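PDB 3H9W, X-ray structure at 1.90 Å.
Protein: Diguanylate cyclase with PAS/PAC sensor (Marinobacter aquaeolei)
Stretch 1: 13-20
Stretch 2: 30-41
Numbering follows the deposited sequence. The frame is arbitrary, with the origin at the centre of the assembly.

Stretch 1, residues 13-20: TMAFEYIG
Stretch 2, residues 30-41: PQGSWKSVEDWA

Apolar packing between residues 13-20 and 30-41 of a PAS/PAC-sensor diguanylate cyclase, with about 526 Å² buried in total, both sides summed. At the centre, Phe-16 and Ile-19 point their CA-to-CB bonds toward the second stretch, and Trp-34 points back toward the first. The chain turns a corner at Glu-17, between extended residues on either side (Phe-16 phi/psi -74/126, Ile-19 -155/130), while Glu-17 itself adopts -79/-39 and, like Tyr-18, has its CA-to-CB bond pointing away from the second stretch.

Phe-16 (chi1 -87°, chi2 -79°) loses the most surface to the partner stretch. Its CE2 lies 4.2 Å from Trp-34 CE3, at the edge of the indole, and 4.2 Å from Trp-40 CB; Ser-36 O is 3.4 Å from the same Phe-16 CE2, near the plane of the phenyl ring. A flat ring suits this slot because its rim can meet several neighbours at once. Trp-34 (phi/psi -83/86, chi1 m, chi2 80°) is buried and offers one indole face to Ile-19 CD1, while Ile-19 CG2 packs 3.9 Å from Trp-34 CB. Ile-19 is in the extended t,t rotamer (chi1 -175°, chi2 167°), and its branched chain thus reaches both the ring and its CB. Trp-40 (chi1 t, chi2 76°) starts toward the first stretch, but its ring leads away.

Toward one end, selenomethionine Met-14 curls in an m,m,m rotamer from a left-handed backbone (61/32), placing its CE 3.6 Å from Val-37 CG1. Val-37 (chi1 m) is the first residue of the helix that runs through Ala-41 and beyond.

The backbones meet in a single beta bridge, Ala-15 with Ser-36, where the CA atoms of Ala-15 and Ser-36 are 4.0 Å apart. Two hydrogen bonds flank it: Phe-16 N donates to Lys-35 O (2.9 Å, 162°) and Val-37 N to Met-14 O (3.1 Å, 165°). The pairing is antiparallel, since the residue after Ala-15 bonds to the one before Ser-36 and the reverse. Ala-15 (-108/153) has only a methyl to accommodate, pointing sideways, and its CA approaches Lys-35 O to 3.5 Å. A water donates to both Phe-16 O (2.9 Å) and Lys-35 O (2.7 Å), extending the link beside the bridge.

Ser-36 (-151/180, chi1 p) is the N-cap: its OG accepts from Glu-38 N at 3.2 Å. Asp-39 OD2 returns to accept from Ser-36 N (2.8 Å) and Lys-35 N (2.9 Å), fixing the loop that presents Lys-35 O. The CA-to-CB bond of Lys-35 points away from the first stretch.

At the other polar edge, Gln-31 stretches out in t,t (chi3 25°), its end nearer than its sideways CA-to-CB bond suggests, and NE2 donates to Ile-19 O (2.7 Å, 161°). Its 3-10 segment, 31-33, is tied back by Ser-33 N and OG to Pro-30 O (2.8 and 2.6 Å).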

# COMPACT_ATOMS: atom_id res chain seq x y z
N THR A 13 8.03 10.43 -16.38
CA THR A 13 9.02 9.58 -17.02
C THR A 13 8.63 8.10 -16.99
O THR A 13 9.20 7.28 -17.72
CB THR A 13 10.38 9.71 -16.33
OG1 THR A 13 10.27 9.24 -14.98
CG2 THR A 13 10.83 11.17 -16.31
N MSE A 14 7.65 7.77 -16.15
CA MSE A 14 7.19 6.40 -16.00
C MSE A 14 8.33 5.51 -15.51
O MSE A 14 8.39 4.33 -15.83
CB MSE A 14 6.63 5.85 -17.31
CG MSE A 14 5.32 6.50 -17.75
SE MSE A 14 3.93 6.40 -16.40
CE MSE A 14 3.19 4.67 -16.88
N ALA A 15 9.23 6.09 -14.73
CA ALA A 15 10.35 5.34 -14.19
C ALA A 15 10.15 5.11 -12.70
O ALA A 15 9.47 5.88 -12.03
CB ALA A 15 11.65 6.10 -14.43
N PHE A 16 10.73 4.03 -12.19
CA PHE A 16 10.63 3.71 -10.77
C PHE A 16 11.51 4.65 -9.96
O PHE A 16 12.71 4.77 -10.22
CB PHE A 16 11.05 2.27 -10.51
CG PHE A 16 9.94 1.27 -10.67
CD1 PHE A 16 8.99 1.09 -9.66
CD2 PHE A 16 9.84 0.50 -11.82
CE1 PHE A 16 7.96 0.17 -9.81
CE2 PHE A 16 8.82 -0.43 -11.98
CZ PHE A 16 7.87 -0.60 -10.97
N GLU A 17 10.92 5.32 -8.98
CA GLU A 17 11.66 6.23 -8.10
C GLU A 17 12.36 5.32 -7.09
O GLU A 17 13.52 5.55 -6.72
CB GLU A 17 10.68 7.17 -7.40
CG GLU A 17 11.29 8.48 -6.95
CD GLU A 17 10.69 9.67 -7.69
OE1 GLU A 17 10.85 9.75 -8.92
OE2 GLU A 17 10.06 10.53 -7.03
N TYR A 18 11.66 4.29 -6.66
CA TYR A 18 12.21 3.33 -5.73
C TYR A 18 11.32 2.09 -5.68
O TYR A 18 10.15 2.14 -6.08
CB TYR A 18 12.34 3.94 -4.32
CG TYR A 18 11.03 4.29 -3.64
CD1 TYR A 18 10.22 3.30 -3.07
CD2 TYR A 18 10.59 5.61 -3.58
CE1 TYR A 18 9.01 3.63 -2.46
CE2 TYR A 18 9.37 5.94 -2.98
CZ TYR A 18 8.59 4.95 -2.43
OH TYR A 18 7.38 5.27 -1.85
N ILE A 19 11.90 0.99 -5.24
CA ILE A 19 11.17 -0.26 -5.08
C ILE A 19 11.92 -1.05 -4.01
O ILE A 19 13.14 -1.17 -4.06
CB ILE A 19 11.07 -1.06 -6.42
CG1 ILE A 19 10.19 -2.29 -6.21
CG2 ILE A 19 12.46 -1.44 -6.92
CD1 ILE A 19 9.78 -2.96 -7.51
N GLY A 20 11.17 -1.54 -3.03
CA GLY A 20 11.77 -2.29 -1.94
C GLY A 20 12.68 -3.44 -2.32
O GLY A 20 12.45 -4.11 -3.33
N PRO A 30 17.58 -8.57 -10.00
CA PRO A 30 18.28 -7.64 -9.11
C PRO A 30 17.38 -6.45 -8.83
O PRO A 30 16.70 -5.96 -9.73
CB PRO A 30 19.52 -7.25 -9.92
CG PRO A 30 19.77 -8.46 -10.76
CD PRO A 30 18.38 -8.86 -11.20
N GLN A 31 17.35 -5.99 -7.59
CA GLN A 31 16.52 -4.85 -7.23
C GLN A 31 16.78 -3.67 -8.17
O GLN A 31 15.84 -3.01 -8.62
CB GLN A 31 16.80 -4.43 -5.78
CG GLN A 31 16.15 -3.13 -5.36
CD GLN A 31 16.49 -2.74 -3.93
OE1 GLN A 31 17.53 -3.15 -3.40
NE2 GLN A 31 15.64 -1.94 -3.30
N GLY A 32 18.05 -3.43 -8.48
CA GLY A 32 18.38 -2.32 -9.35
C GLY A 32 17.91 -2.45 -10.79
O GLY A 32 17.99 -1.48 -11.55
N SER A 33 17.43 -3.63 -11.17
CA SER A 33 16.96 -3.88 -12.53
C SER A 33 15.57 -3.32 -12.81
O SER A 33 15.14 -3.23 -13.96
CB SER A 33 16.95 -5.38 -12.82
OG SER A 33 15.86 -6.00 -12.16
N TRP A 34 14.84 -2.96 -11.76
CA TRP A 34 13.51 -2.41 -11.93
C TRP A 34 13.64 -0.92 -12.22
O TRP A 34 13.58 -0.09 -11.32
CB TRP A 34 12.68 -2.64 -10.66
CG TRP A 34 12.38 -4.09 -10.44
CD1 TRP A 34 13.21 -5.03 -9.89
CD2 TRP A 34 11.18 -4.78 -10.81
NE1 TRP A 34 12.60 -6.27 -9.90
CE2 TRP A 34 11.35 -6.14 -10.45
CE3 TRP A 34 9.98 -4.38 -11.40
CZ2 TRP A 34 10.35 -7.10 -10.67
CZ3 TRP A 34 8.99 -5.33 -11.62
CH2 TRP A 34 9.18 -6.68 -11.26
N LYS A 35 13.82 -0.60 -13.51
CA LYS A 35 14.01 0.78 -13.96
C LYS A 35 12.74 1.54 -14.32
O LYS A 35 12.61 2.72 -13.99
CB LYS A 35 14.96 0.79 -15.16
CG LYS A 35 16.39 0.40 -14.82
CD LYS A 35 17.07 1.49 -14.01
CE LYS A 35 18.51 1.14 -13.70
NZ LYS A 35 19.14 2.16 -12.82
N SER A 36 11.80 0.89 -15.00
CA SER A 36 10.56 1.57 -15.39
C SER A 36 9.37 0.62 -15.51
O SER A 36 9.49 -0.59 -15.32
CB SER A 36 10.73 2.27 -16.74
OG SER A 36 10.76 1.32 -17.80
N VAL A 37 8.23 1.20 -15.85
CA VAL A 37 7.00 0.45 -16.02
C VAL A 37 7.18 -0.65 -17.05
O VAL A 37 6.54 -1.71 -16.97
CB VAL A 37 5.85 1.38 -16.45
CG1 VAL A 37 5.54 2.36 -15.33
CG2 VAL A 37 6.23 2.13 -17.71
N GLU A 38 8.05 -0.41 -18.02
CA GLU A 38 8.31 -1.38 -19.07
C GLU A 38 8.82 -2.69 -18.46
O GLU A 38 8.47 -3.78 -18.91
CB GLU A 38 9.34 -0.82 -20.06
CG GLU A 38 9.55 -1.66 -21.31
CD GLU A 38 10.50 -0.99 -22.30
OE1 GLU A 38 11.71 -0.92 -22.02
OE2 GLU A 38 10.02 -0.54 -23.36
N ASP A 39 9.65 -2.57 -17.43
CA ASP A 39 10.19 -3.75 -16.76
C ASP A 39 9.07 -4.50 -16.04
O ASP A 39 9.01 -5.73 -16.06
CB ASP A 39 11.26 -3.34 -15.74
CG ASP A 39 12.46 -2.67 -16.39
OD1 ASP A 39 13.07 -3.29 -17.29
OD2 ASP A 39 12.79 -1.53 -16.00
N TRP A 40 8.19 -3.74 -15.41
CA TRP A 40 7.05 -4.29 -14.69
C TRP A 40 6.14 -5.03 -15.67
O TRP A 40 5.67 -6.14 -15.40
CB TRP A 40 6.29 -3.14 -14.02
CG TRP A 40 4.94 -3.49 -13.49
CD1 TRP A 40 4.65 -4.18 -12.35
CD2 TRP A 40 3.69 -3.12 -14.07
NE1 TRP A 40 3.28 -4.27 -12.18
CE2 TRP A 40 2.67 -3.63 -13.23
CE3 TRP A 40 3.32 -2.41 -15.22
CZ2 TRP A 40 1.31 -3.45 -13.50
CZ3 TRP A 40 1.97 -2.23 -15.49
CH2 TRP A 40 0.98 -2.75 -14.64
N ALA A 41 5.88 -4.41 -16.82
CA ALA A 41 5.02 -4.99 -17.85
C ALA A 41 5.63 -6.24 -18.50
O ALA A 41 4.91 -7.18 -18.85
CB ALA A 41 4.73 -3.94 -18.93
O HOH W 1 14.39 4.00 -12.50